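Side-chain contacts in precorrin-6A reductase (Rhodobacter capsulatus, PDB 4X7G), which catalyses the NADPH-dependent reduction of a precorrin macrocycle, probably as a step of cobalamin (vitamin B12) biosynthesis: residues V57-L60 with T61-V65; K206-A209 with A210-L213. One frame throughout, in Å; residues are numbered along the deposited sequence.

Overall arrangement
Contact 1 (57-65) and contact 2 (206-213) are each local: the first covers the last turns of helix 52-63 and the residues just after it, the second nearly all of helix 205-213, and they flank different parallel six-stranded sheets. Helix 52-63 packs on the sheet that holds strands 4-7 and 27-31; helix 205-213 joins strands 192-196 and 216-220 of the other. Contact 1 comes first along the chain. Their centres are about 43 Å apart, on opposite sides of the chain's centre, and their nearest atoms about 29 Å. This fits two Rossmann-type domains with NADP and the corrinoid bound in the region between them: contact 2 touches the corrinoid through K206, whereas contact 1 touches neither ligand.

Contact 1: V57-L60 with T61-V65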
ATOM      1  N   VAL A  57       1.128 -18.221  11.979  1.00 16.14           N
ATOM      2  CA  VAL A  57       0.925 -18.780  13.336  1.00 16.19           C
ATOM      3  C   VAL A  57       2.240 -19.291  13.950  1.00 16.53           C
ATOM      4  O   VAL A  57       2.627 -18.957  15.083  1.00 17.07           O
ATOM      5  CB  VAL A  57      -0.139 -19.904  13.274  1.00 17.49           C
ATOM      6  CG1 VAL A  57      -0.093 -20.760  14.554  1.00 18.63           C
ATOM      7  CG2 VAL A  57      -1.494 -19.320  13.093  1.00 19.66           C
ATOM      8  N   ASP A  58       2.949 -20.060  13.161  1.00 16.26           N
ATOM      9  CA  ASP A  58       4.182 -20.633  13.585  1.00 18.75           C
ATOM     10  C   ASP A  58       5.191 -19.537  13.938  1.00 17.77           C
ATOM     11  O   ASP A  58       5.943 -19.581  14.911  1.00 17.67           O
ATOM     12  CB  ASP A  58       4.835 -21.609  12.566  1.00 23.61           C
ATOM     13  CG  ASP A  58       6.142 -22.239  13.077  1.00 34.21           C
ATOM     14  OD1 ASP A  58       6.062 -22.976  14.111  1.00 35.98           O
ATOM     15  OD2 ASP A  58       7.262 -21.987  12.467  1.00 43.49           O
ATOM     16  N   TYR A  59       5.310 -18.538  13.074  1.00 17.25           N
ATOM     17  CA  TYR A  59       6.232 -17.409  13.318  1.00 16.81           C
ATOM     18  C   TYR A  59       5.876 -16.666  14.605  1.00 15.79           C
ATOM     19  O   TYR A  59       6.763 -16.366  15.427  1.00 15.91           O
ATOM     20  CB  TYR A  59       6.165 -16.449  12.114  1.00 17.19           C
ATOM     21  CG  TYR A  59       6.991 -15.254  12.342  1.00 16.70           C
ATOM     22  CD1 TYR A  59       8.312 -15.277  12.071  1.00 18.67           C
ATOM     23  CD2 TYR A  59       6.410 -14.106  12.876  1.00 18.61           C
ATOM     24  CE1 TYR A  59       9.113 -14.110  12.265  1.00 19.73           C
ATOM     25  CE2 TYR A  59       7.180 -12.992  13.142  1.00 20.37           C
ATOM     26  CZ  TYR A  59       8.425 -12.984  12.831  1.00 17.59           C
ATOM     27  OH  TYR A  59       9.139 -11.862  13.099  1.00 23.35           O
ATOM     28  N   LEU A  60       4.596 -16.332  14.757  1.00 15.24           N
ATOM     29  CA  LEU A  60       4.222 -15.580  15.939  1.00 15.13           C
ATOM     30  C   LEU A  60       4.613 -16.327  17.226  1.00 16.49           C
ATOM     31  O   LEU A  60       5.016 -15.753  18.225  1.00 16.56           O
ATOM     32  CB  LEU A  60       2.699 -15.321  15.951  1.00 15.98           C
ATOM     33  CG  LEU A  60       2.169 -14.450  14.809  1.00 14.15           C
ATOM     34  CD1 LEU A  60       0.643 -14.410  14.811  1.00 15.67           C
ATOM     35  CD2 LEU A  60       2.708 -12.996  14.953  1.00 15.20           C
ATOM     36  N   THR A  61       4.469 -17.659  17.134  1.00 17.06           N
ATOM     37  CA  THR A  61       4.724 -18.501  18.324  1.00 18.26           C
ATOM     38  C   THR A  61       6.241 -18.567  18.569  1.00 17.49           C
ATOM     39  O   THR A  61       6.698 -18.326  19.700  1.00 19.93           O
ATOM     40  CB  THR A  61       4.104 -19.921  18.094  1.00 18.16           C
ATOM     41  OG1 THR A  61       2.728 -19.783  17.837  1.00 21.87           O
ATOM     42  CG2 THR A  61       4.335 -20.824  19.316  1.00 22.74           C
ATOM     43  N   ARG A  62       6.997 -18.899  17.568  1.00 18.46           N
ATOM     44  CA  ARG A  62       8.445 -19.080  17.768  1.00 20.10           C
ATOM     45  C   ARG A  62       9.138 -17.802  18.084  1.00 19.94           C
ATOM     46  O   ARG A  62      10.139 -17.774  18.821  1.00 19.29           O
ATOM     47  CB  ARG A  62       9.108 -19.809  16.642  1.00 27.56           C
ATOM     48  CG  ARG A  62       9.084 -19.187  15.320  1.00 32.99           C
ATOM     49  CD  ARG A  62       9.978 -20.031  14.429  1.00 40.55           C
ATOM     50  NE  ARG A  62       9.427 -21.362  14.149  1.00 45.27           N
ATOM     51  CZ  ARG A  62       9.663 -22.501  14.814  1.00 51.10           C
ATOM     52  NH1 ARG A  62      10.458 -22.539  15.882  1.00 60.68           N
ATOM     53  NH2 ARG A  62       9.078 -23.634  14.401  1.00 53.63           N
ATOM     54  N   GLU A  63       8.651 -16.672  17.541  1.00 16.45           N
ATOM     55  CA  GLU A  63       9.290 -15.365  17.696  1.00 18.16           C
ATOM     56  C   GLU A  63       8.828 -14.796  18.998  1.00 17.00           C
ATOM     57  O   GLU A  63       9.433 -13.764  19.433  1.00 20.62           O
ATOM     58  CB  GLU A  63       9.046 -14.492  16.407  1.00 18.08           C
ATOM     59  CG  GLU A  63       9.794 -13.153  16.292  1.00 21.40           C
ATOM     60  CD  GLU A  63      11.289 -13.336  16.143  1.00 19.32           C
ATOM     61  OE1 GLU A  63      11.833 -14.285  15.445  1.00 21.42           O
ATOM     62  OE2 GLU A  63      11.925 -12.375  16.605  1.00 24.46           O
ATOM     63  N   GLY A  64       7.766 -15.241  19.646  1.00 16.88           N
ATOM     64  CA  GLY A  64       7.239 -14.674  20.807  1.00 16.20           C
ATOM     65  C   GLY A  64       6.616 -13.302  20.644  1.00 17.38           C
ATOM     66  O   GLY A  64       6.727 -12.434  21.499  1.00 18.51           O
ATOM     67  N   VAL A  65       5.908 -13.098  19.552  1.00 15.75           N
ATOM     68  CA  VAL A  65       5.219 -11.809  19.263  1.00 13.70           C
ATOM     69  C   VAL A  65       4.050 -11.607  20.226  1.00 13.82           C
ATOM     70  O   VAL A  65       3.202 -12.477  20.424  1.00 14.95           O
ATOM     71  CB  VAL A  65       4.801 -11.778  17.806  1.00 15.40           C
ATOM     72  CG1 VAL A  65       3.980 -10.546  17.508  1.00 12.81           C
ATOM     73  CG2 VAL A  65       6.010 -11.825  16.875  1.00 14.94           C
TER
HETATM   74  O   HOH W   1       3.099 -15.216  20.482  1.00 27.28           O
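The carbonyl oxygen of V57 takes two bonds from T61, whose N and OG1 reach it from opposite faces of the carbonyl plane; T61 OG1, 2.9 Å from V57 O, lies beside its own backbone N (chi1 -58°), which turns the hydroxyl back to the preceding turn. One residue on, D58 forms a salt bridge with R62. D58 OD2 receives R62 NE at 2.8 Å, from above the carboxylate plane, and R62 NH2 at 3.1 Å on the syn lone pair. OD2 lies in the guanidinium plane although the two flat groups are turned 68° apart, and a bend at chi3 (69°) brings the R62 head round to it. With an alanine replacing D58 both bonds are gone, and the guanidinium is likely to be set free to turn. Y59 carries E63 CB over one ring face, a CH-pi contact 4.0 Å from the centroid, with E63 running alongside the ring; its carboxylate goes on to a salt bridge with R3. L60 touches V65 through CD2, 3.7 Å from V65 CB, while L60 O accepts V65 N and a water that also donates to V65 O. G64, with positive phi, ends the helix in a Schellman motif. Helix 52-63 lies here against strand 4-7, where Y59, L60 and V65 meet L5, and against helix 77-90 through V57 and L60; Y59 and E63 also reach V28 of strand 27-31.

Contact 2: K206-A209 with A210-L213; sequences KLIA and ARSL. With 3Y8 (3-[(1R,2S,3S,7S,11S,16S,17R,18R,19R)-2,7,12,18-tetrakis(2-hydroxy-2-oxoethyl)-3,13-bis(3-hydroxy-3-oxopropyl)-1,2,5,7,11,17-hexamethyl-17-(3-oxidanyl-3-oxidanylidene-prop-1-enyl)-3,6,8,10,15,16,18,19,21,24-decahydrocorrin-8-yl]propanoic acid), chain C.
K206 O accepts A210 N at 2.9 Å, the first of four successive i to i+4 bonds that carry helix 205-213 through L207-R211, I208-S212 and A209-L213; the last, L213 N to A209 O, is longer at 3.2 Å. A209 O has a second donor: S212 OG, 2.8 Å from it, approaches at a C=O...O angle of 125°, well bent from the carbonyl direction. The serine hydroxyl sits between its own backbone N and carbonyl carbon (chi1 83°), which turns it back toward the preceding turn. I208 and R211 run side by side, pointing the same way. The guanidinium presents one face to I208 CA, and R211 NH2 comes 4.1 Å from I208 CG1, a van der Waals contact only; the charge is met by D108, which forms a salt bridge with R211 NE. A210, together with L207, rests on V217 of strand 216-220. A209 and L213 face helix 178-187 instead, meeting T182 and L185. K206 leaves the helix at its other end: extended as far as CE, then bent at chi4 (-70°), it places K206 NZ 2.9 Å from O33 of 3Y8. NZ is also hydrogen-bonded to A203 O, a second partner that would restrict its swing. With the ammonium beside a propionate oxygen, the pair is likely to be charge-assisted, so one end of this beta-alpha-beta helix meets a propionate of the corrinoid, probably ionised, while the other end packs on helix 178-187 and pairs R211 with D108.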
ATOM      1  N   LYS A 206      -0.471  11.916  -6.575  1.00  9.69           N
ATOM      2  CA  LYS A 206      -0.999  11.838  -7.904  1.00 10.08           C
ATOM      3  C   LYS A 206      -2.406  12.446  -7.997  1.00 10.04           C
ATOM      4  O   LYS A 206      -2.774  12.946  -9.024  1.00 10.39           O
ATOM      5  CB  LYS A 206      -1.018  10.393  -8.472  1.00 10.75           C
ATOM      6  CG  LYS A 206      -1.812   9.465  -7.626  1.00 11.02           C
ATOM      7  CD  LYS A 206      -1.858   8.058  -8.170  1.00 12.41           C
ATOM      8  CE  LYS A 206      -2.362   7.047  -7.216  1.00 14.28           C
ATOM      9  NZ  LYS A 206      -1.413   6.794  -6.091  1.00 12.81           N
ATOM     10  N   LEU A 207      -3.144  12.353  -6.918  1.00  9.35           N
ATOM     11  CA  LEU A 207      -4.525  12.905  -6.911  1.00 10.61           C
ATOM     12  C   LEU A 207      -4.502  14.427  -6.917  1.00  9.59           C
ATOM     13  O   LEU A 207      -5.279  15.085  -7.588  1.00 10.36           O
ATOM     14  CB  LEU A 207      -5.306  12.455  -5.698  1.00 11.47           C
ATOM     15  CG  LEU A 207      -5.395  10.979  -5.514  1.00 13.49           C
ATOM     16  CD1 LEU A 207      -6.070  10.668  -4.166  1.00 15.20           C
ATOM     17  CD2 LEU A 207      -6.125  10.313  -6.675  1.00 14.20           C
ATOM     18  N   ILE A 208      -3.556  15.007  -6.151  1.00 10.24           N
ATOM     19  CA  ILE A 208      -3.433  16.477  -6.118  1.00 10.80           C
ATOM     20  C   ILE A 208      -2.916  17.003  -7.411  1.00 11.22           C
ATOM     21  O   ILE A 208      -3.371  18.028  -7.954  1.00 11.63           O
ATOM     22  CB  ILE A 208      -2.575  16.856  -4.884  1.00 12.10           C
ATOM     23  CG1 ILE A 208      -3.152  16.324  -3.587  1.00 15.00           C
ATOM     24  CG2 ILE A 208      -2.384  18.377  -4.835  1.00 12.24           C
ATOM     25  CD1 ILE A 208      -2.256  16.238  -2.352  1.00 17.77           C
ATOM     26  N   ALA A 209      -1.900  16.286  -7.974  1.00 11.55           N
ATOM     27  CA  ALA A 209      -1.409  16.604  -9.272  1.00 11.78           C
ATOM     28  C   ALA A 209      -2.483  16.573 -10.341  1.00 11.81           C
ATOM     29  O   ALA A 209      -2.612  17.457 -11.189  1.00 12.29           O
ATOM     30  CB  ALA A 209      -0.225  15.700  -9.613  1.00 12.81           C
ATOM     31  N   ALA A 210      -3.290  15.498 -10.358  1.00 11.05           N
ATOM     32  CA  ALA A 210      -4.374  15.428 -11.284  1.00 11.64           C
ATOM     33  C   ALA A 210      -5.329  16.600 -11.121  1.00 10.83           C
ATOM     34  O   ALA A 210      -5.783  17.130 -12.112  1.00 12.34           O
ATOM     35  CB  ALA A 210      -5.132  14.073 -11.140  1.00 11.06           C
ATOM     36  N   ARG A 211      -5.646  16.928  -9.883  1.00 10.77           N
ATOM     37  CA  ARG A 211      -6.520  18.063  -9.639  1.00 11.78           C
ATOM     38  C   ARG A 211      -5.934  19.359 -10.236  1.00 12.61           C
ATOM     39  O   ARG A 211      -6.662  20.112 -10.886  1.00 13.97           O
ATOM     40  CB  ARG A 211      -6.759  18.174  -8.152  1.00 12.89           C
ATOM     41  CG  ARG A 211      -7.831  19.152  -7.738  1.00 14.20           C
ATOM     42  CD  ARG A 211      -7.862  19.453  -6.246  1.00 14.97           C
ATOM     43  NE  ARG A 211      -7.845  18.301  -5.407  1.00 14.03           N
ATOM     44  CZ  ARG A 211      -7.246  18.227  -4.296  1.00 15.15           C
ATOM     45  NH1 ARG A 211      -6.658  19.240  -3.701  1.00 17.93           N
ATOM     46  NH2 ARG A 211      -7.175  17.046  -3.686  1.00 22.74           N
ATOM     47  N   SER A 212      -4.659  19.561 -10.114  1.00 12.11           N
ATOM     48  CA  SER A 212      -3.982  20.788 -10.675  1.00 13.55           C
ATOM     49  C   SER A 212      -4.058  20.837 -12.136  1.00 16.60           C
ATOM     50  O   SER A 212      -3.998  21.975 -12.696  1.00 18.24           O
ATOM     51  CB  SER A 212      -2.556  20.889 -10.171  1.00 15.61           C
ATOM     52  OG  SER A 212      -1.643  20.099 -10.923  1.00 19.15           O
ATOM     53  N   LEU A 213      -4.141  19.694 -12.817  1.00 12.86           N
ATOM     54  CA  LEU A 213      -4.239  19.575 -14.255  1.00 14.67           C
ATOM     55  C   LEU A 213      -5.622  19.400 -14.782  1.00 15.96           C
ATOM     56  O   LEU A 213      -5.827  19.286 -16.016  1.00 18.36           O
ATOM     57  CB  LEU A 213      -3.281  18.420 -14.696  1.00 13.96           C
ATOM     58  CG  LEU A 213      -1.820  18.729 -14.711  1.00 15.65           C
ATOM     59  CD1 LEU A 213      -0.939  17.443 -14.506  1.00 15.58           C
ATOM     60  CD2 LEU A 213      -1.391  19.516 -15.899  1.00 18.27           C
TER
HETATM   61  C48 3Y8 C 302       7.854  -3.724  -1.271  1.00 12.87           C
HETATM   62  C47 3Y8 C 302       9.334  -1.036  -0.356  1.00 12.90           C
HETATM   63  C43 3Y8 C 302       8.103   4.335   2.463  1.00 16.83           C
HETATM   64  C42 3Y8 C 302       7.644   4.002   0.981  1.00 13.86           C
HETATM   65  C41 3Y8 C 302       6.308   3.310   1.173  1.00 13.64           C
HETATM   66  C38 3Y8 C 302       2.492   3.276   0.295  1.00 15.35           C
HETATM   67  C37 3Y8 C 302       3.429   4.352  -0.093  1.00 14.62           C
HETATM   68  C36 3Y8 C 302       5.443   5.197  -1.326  1.00 15.60           C
HETATM   69  C35 3Y8 C 302       2.925   4.609  -3.094  1.00 12.30           C
HETATM   70  C32 3Y8 C 302       1.731   5.577  -7.694  1.00 14.08           C
HETATM   71  C31 3Y8 C 302       1.201   4.385  -6.789  1.00 14.99           C
HETATM   72  C2  3Y8 C 302       1.483   1.208  -5.436  1.00 12.47           C
HETATM   73  C1  3Y8 C 302       2.794   0.427  -5.066  1.00 14.09           C
HETATM   74  C4  3Y8 C 302       2.904   2.453  -3.965  1.00 12.84           C
HETATM   75  C5  3Y8 C 302       3.386   3.331  -3.070  1.00 13.92           C
HETATM   76  C7  3Y8 C 302       4.694   3.886  -0.923  1.00 13.63           C
HETATM   77  C8  3Y8 C 302       5.638   3.016  -0.165  1.00 12.36           C
HETATM   78  C6  3Y8 C 302       4.351   3.068  -2.031  1.00 13.29           C
HETATM   79  C3  3Y8 C 302       1.858   2.653  -5.062  1.00 12.72           C
HETATM   80  C11 3Y8 C 302       7.372   0.014  -1.732  1.00 12.64           C
HETATM   81  C12 3Y8 C 302       8.091  -1.145  -1.252  1.00 11.28           C
HETATM   82  C13 3Y8 C 302       7.537  -2.277  -1.663  1.00 11.89           C
HETATM   83  C14 3Y8 C 302       6.423  -1.927  -2.525  1.00 11.82           C
HETATM   84  C15 3Y8 C 302       5.611  -2.844  -3.156  1.00 13.46           C
HETATM   85  C16 3Y8 C 302       4.497  -2.377  -3.988  1.00 14.19           C
HETATM   86  C17 3Y8 C 302       3.747  -3.241  -4.965  1.00 13.73           C
HETATM   87  C18 3Y8 C 302       2.750  -2.209  -5.583  1.00 13.74           C
HETATM   88  C19 3Y8 C 302       2.666  -1.008  -4.544  1.00 14.37           C
HETATM   89  C20 3Y8 C 302       3.830   0.520  -6.191  1.00 14.08           C
HETATM   90  C21 3Y8 C 302      10.653  -0.826  -1.217  1.00 13.75           C
HETATM   91  C24 3Y8 C 302       8.264   0.995  -2.499  1.00 13.39           C
HETATM   92  C25 3Y8 C 302       1.096   1.090  -6.922  1.00 13.55           C
HETATM   93  C26 3Y8 C 302       0.333   0.800  -4.505  1.00 14.59           C
HETATM   94  O59 3Y8 C 302       6.794  -2.034  -8.782  1.00 16.45           O
HETATM   95  C57 3Y8 C 302       6.582  -2.875  -7.807  1.00 18.01           C
HETATM   96  O58 3Y8 C 302       7.126  -3.998  -7.636  1.00 20.98           O
HETATM   97  C56 3Y8 C 302       5.442  -2.499  -6.900  1.00 15.96           C
HETATM   98  C55 3Y8 C 302       4.765  -3.673  -6.123  1.00 15.13           C
HETATM   99  C54 3Y8 C 302       3.067  -4.418  -4.306  1.00 14.30           C
HETATM  100  C60 3Y8 C 302       1.328  -2.688  -5.872  1.00 15.00           C
HETATM  101  C61 3Y8 C 302       1.156  -3.647  -6.957  1.00 14.61           C
HETATM  102  O62 3Y8 C 302       0.012  -4.238  -6.992  1.00 17.22           O
HETATM  103  O63 3Y8 C 302       2.054  -3.845  -7.822  1.00 14.14           O
HETATM  104  N24 3Y8 C 302       3.856  -1.230  -3.705  1.00 13.18           N
HETATM  105  N23 3Y8 C 302       6.356  -0.567  -2.569  1.00 12.32           N
HETATM  106  C49 3Y8 C 302       6.917  -4.164  -0.138  1.00 14.30           C
HETATM  107  C50 3Y8 C 302       7.143  -5.528   0.427  1.00 13.88           C
HETATM  108  O51 3Y8 C 302       7.999  -6.291  -0.075  1.00 14.18           O
HETATM  109  O52 3Y8 C 302       6.473  -5.765   1.498  1.00 14.02           O
HETATM  110  O23 3Y8 C 302      11.417   0.071  -0.805  1.00 16.05           O
HETATM  111  O22 3Y8 C 302      10.807  -1.528  -2.187  1.00 15.37           O
HETATM  112  C10 3Y8 C 302       6.659   0.691  -0.516  1.00 13.34           C
HETATM  113  C9  3Y8 C 302       5.853   1.892  -0.871  1.00 12.11           C
HETATM  114  N22 3Y8 C 302       5.095   1.942  -2.048  1.00 13.17           N
HETATM  115  O44 3Y8 C 302       7.612   5.368   2.939  1.00 18.13           O
HETATM  116  O45 3Y8 C 302       8.982   3.701   2.879  1.00 19.70           O
HETATM  117  O39 3Y8 C 302       1.918   3.465   1.414  1.00 16.16           O
HETATM  118  O40 3Y8 C 302       2.213   2.387  -0.507  1.00 16.96           O
HETATM  119  N21 3Y8 C 302       3.366   1.250  -4.008  1.00 14.15           N
HETATM  120  C27 3Y8 C 302      -0.951   1.657  -4.702  1.00 14.35           C
HETATM  121  O28 3Y8 C 302      -1.730   1.272  -5.583  1.00 17.16           O
HETATM  122  O29 3Y8 C 302      -1.141   2.652  -4.008  1.00 14.81           O
HETATM  123  C30 3Y8 C 302       2.348   3.697  -6.115  1.00 13.77           C
HETATM  124  O34 3Y8 C 302       2.486   5.193  -8.662  1.00 16.73           O
HETATM  125  O33 3Y8 C 302       1.167   6.620  -7.362  1.00 15.65           O